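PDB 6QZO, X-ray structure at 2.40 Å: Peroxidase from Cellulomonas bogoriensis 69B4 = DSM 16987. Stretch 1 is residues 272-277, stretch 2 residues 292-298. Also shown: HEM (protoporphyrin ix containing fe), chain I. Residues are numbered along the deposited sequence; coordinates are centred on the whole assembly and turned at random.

Stretch 1 (272-277) DEPDLE
Stretch 2 292-298: HIRRARP

An irregular segment packed against a heme-bearing helical segment and the residue Arg297 after it shows how a small contact, burying 336 Å² in all, can rest on one leucine held between two arginines. Residues 272–277 form neither helix nor strand: phi/psi is extended at Pro274 (−58/135), then turns at Leu276 (−80/−4), where Glu277 N donates to Asp275 OD1 (3.2 Å). In the second stretch, the helical residues from His292 carry the Ala296 N to His292 O bond (2.9 Å), and Arg297 is non-helical, at −52/144. The register sets Pro274 CA 8.7 Å from Ile293 CA, and Leu276 CA 7.2 Å from Arg294 CA.

Leu276 (m, t) points toward the helix. Its carbonyl oxygen accepts two hydrogen bonds from the guanidinium of Arg294 (t, t, m, chi4 −80°): NH2 donates to Leu276 O at 2.9 Å and 159°, NH1 to the same oxygen weakly at 3.3 Å, while Leu276 CD2 lies over one guanidinium face. Arg297, extended (t, t, t, chi4 99°), brings CD within 3.5 Å of Leu276 CD1; its NH2 reaches Glu273 OE1 in a long, 3.9 Å salt bridge.

Nearer the heme, Pro274 CG meets Ile293 CD1 at 3.9 Å, with Ile293 in the p, t rotamer. Behind the contact, His292 NE2 binds HEM FE at 2.1 Å, and Ile293 CG2 approaches HEM CAA at 3.8 Å.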

# COMPACT_ATOMS: atom_id res chain seq x y z
N ASP A 272 -7.35 -1.49 31.68
CA ASP A 272 -6.91 -1.21 33.07
C ASP A 272 -6.12 0.10 33.09
O ASP A 272 -5.38 0.37 32.12
CB ASP A 272 -6.07 -2.35 33.64
CG ASP A 272 -6.85 -3.61 33.96
OD1 ASP A 272 -8.06 -3.64 33.70
OD2 ASP A 272 -6.23 -4.56 34.46
N GLU A 273 -6.29 0.88 34.16
CA GLU A 273 -5.50 2.10 34.45
C GLU A 273 -4.09 1.68 34.85
O GLU A 273 -3.91 0.88 35.76
CB GLU A 273 -6.13 2.93 35.57
CG GLU A 273 -7.29 3.80 35.11
CD GLU A 273 -6.91 4.86 34.09
OE1 GLU A 273 -5.77 5.39 34.18
OE2 GLU A 273 -7.74 5.13 33.19
N PRO A 274 -3.04 2.21 34.19
CA PRO A 274 -1.67 1.99 34.64
C PRO A 274 -1.49 2.50 36.08
O PRO A 274 -1.96 3.57 36.36
CB PRO A 274 -0.81 2.80 33.66
CG PRO A 274 -1.70 2.99 32.44
CD PRO A 274 -3.12 3.04 32.97
N ASP A 275 -0.84 1.72 36.94
CA ASP A 275 -0.50 2.12 38.33
C ASP A 275 0.96 2.58 38.36
O ASP A 275 1.85 1.74 38.53
CB ASP A 275 -0.81 1.00 39.32
CG ASP A 275 -0.64 1.43 40.77
OD1 ASP A 275 -0.18 2.56 40.99
OD2 ASP A 275 -0.95 0.64 41.67
N LEU A 276 1.18 3.89 38.22
CA LEU A 276 2.52 4.52 38.12
C LEU A 276 3.15 4.68 39.50
O LEU A 276 4.31 5.10 39.55
CB LEU A 276 2.36 5.88 37.42
CG LEU A 276 1.86 5.81 35.98
CD1 LEU A 276 1.66 7.22 35.41
CD2 LEU A 276 2.80 5.00 35.09
N GLU A 277 2.43 4.32 40.57
CA GLU A 277 2.97 4.37 41.96
C GLU A 277 3.48 2.98 42.37
O GLU A 277 4.16 2.91 43.41
CB GLU A 277 1.91 4.84 42.97
CG GLU A 277 1.06 6.01 42.49
CD GLU A 277 1.83 7.26 42.11
OE1 GLU A 277 2.79 7.61 42.85
OE2 GLU A 277 1.49 7.86 41.06
N HIS A 292 7.47 4.72 27.92
CA HIS A 292 6.78 5.60 26.95
C HIS A 292 5.51 6.18 27.58
O HIS A 292 5.27 7.38 27.45
CB HIS A 292 6.50 4.85 25.63
CG HIS A 292 5.90 5.69 24.55
ND1 HIS A 292 6.54 6.78 24.02
CD2 HIS A 292 4.72 5.58 23.89
CE1 HIS A 292 5.78 7.33 23.09
NE2 HIS A 292 4.64 6.60 22.98
N ILE A 293 4.69 5.34 28.21
CA ILE A 293 3.31 5.75 28.61
C ILE A 293 3.39 6.57 29.90
O ILE A 293 2.42 7.28 30.21
CB ILE A 293 2.36 4.54 28.74
CG1 ILE A 293 2.70 3.66 29.95
CG2 ILE A 293 2.32 3.77 27.44
CD1 ILE A 293 1.60 2.71 30.32
N ARG A 294 4.49 6.47 30.65
CA ARG A 294 4.71 7.34 31.82
C ARG A 294 5.08 8.74 31.31
O ARG A 294 4.48 9.70 31.78
CB ARG A 294 5.80 6.76 32.74
CG ARG A 294 6.06 7.60 33.98
CD ARG A 294 7.24 7.08 34.76
NE ARG A 294 6.91 5.86 35.48
CZ ARG A 294 6.27 5.80 36.64
NH1 ARG A 294 5.85 6.92 37.23
NH2 ARG A 294 6.03 4.63 37.21
N ARG A 295 6.01 8.82 30.37
CA ARG A 295 6.58 10.10 29.87
C ARG A 295 5.56 10.81 28.97
O ARG A 295 5.63 12.05 28.88
CB ARG A 295 7.90 9.84 29.15
CG ARG A 295 8.99 9.27 30.04
CD ARG A 295 9.43 10.25 31.10
NE ARG A 295 10.06 11.42 30.51
CZ ARG A 295 10.36 12.53 31.17
NH1 ARG A 295 10.08 12.65 32.46
NH2 ARG A 295 10.92 13.53 30.53
N ALA A 296 4.65 10.06 28.33
CA ALA A 296 3.69 10.58 27.32
C ALA A 296 2.37 10.97 27.98
O ALA A 296 1.62 11.76 27.37
CB ALA A 296 3.48 9.55 26.25
N ARG A 297 2.12 10.46 29.19
CA ARG A 297 0.88 10.73 29.97
C ARG A 297 0.67 12.24 30.08
O ARG A 297 1.63 12.99 30.17
CB ARG A 297 0.99 10.08 31.35
CG ARG A 297 -0.32 10.06 32.11
CD ARG A 297 -0.22 9.54 33.52
NE ARG A 297 -1.56 9.55 34.10
CZ ARG A 297 -2.37 8.48 34.20
NH1 ARG A 297 -1.99 7.30 33.73
NH2 ARG A 297 -3.57 8.61 34.75
N PRO A 298 -0.59 12.74 30.05
CA PRO A 298 -0.87 14.14 30.38
C PRO A 298 -0.36 14.53 31.77
O PRO A 298 -0.62 13.81 32.72
CB PRO A 298 -2.41 14.22 30.35
CG PRO A 298 -2.81 13.12 29.40
CD PRO A 298 -1.82 12.01 29.68
CHA HEM I . 0.91 5.59 23.87
CHB HEM I . 3.70 3.56 20.52
CHC HEM I . 5.37 7.92 19.28
CHD HEM I . 2.28 9.98 22.35
C1A HEM I . 1.55 4.67 23.09
C2A HEM I . 1.46 3.26 23.25
C3A HEM I . 2.26 2.69 22.31
C4A HEM I . 2.82 3.75 21.55
CMA HEM I . 2.51 1.22 22.08
CAA HEM I . 0.66 2.51 24.31
CBA HEM I . -0.77 2.19 23.90
CGA HEM I . -1.58 3.45 23.89
O1A HEM I . -1.66 4.08 22.80
O2A HEM I . -2.13 3.85 24.96
C1B HEM I . 4.39 4.60 19.91
C2B HEM I . 5.35 4.36 18.88
C3B HEM I . 5.84 5.60 18.52
C4B HEM I . 5.14 6.56 19.38
CMB HEM I . 5.73 3.01 18.30
CAB HEM I . 6.79 5.99 17.46
CBB HEM I . 7.19 5.17 16.49
C1C HEM I . 4.67 8.88 19.99
C2C HEM I . 4.89 10.25 19.87
C3C HEM I . 4.03 10.88 20.74
C4C HEM I . 3.26 9.84 21.40
CMC HEM I . 5.87 10.98 19.00
CAC HEM I . 4.09 12.36 20.76
CBC HEM I . 3.36 13.15 21.50
C1D HEM I . 1.65 8.91 23.02
C2D HEM I . 0.63 9.12 24.06
C3D HEM I . 0.26 7.90 24.50
C4D HEM I . 1.07 6.95 23.71
CMD HEM I . 0.07 10.42 24.62
CAD HEM I . -0.77 7.59 25.59
CBD HEM I . -0.10 7.54 26.98
CGD HEM I . -1.04 7.29 28.16
O1D HEM I . -1.72 8.22 28.63
O2D HEM I . -1.13 6.15 28.70
NA HEM I . 2.39 4.95 22.04
NB HEM I . 4.31 5.90 20.17
NC HEM I . 3.70 8.63 20.92
ND HEM I . 1.87 7.60 22.86
FE HEM I . 3.05 6.77 21.63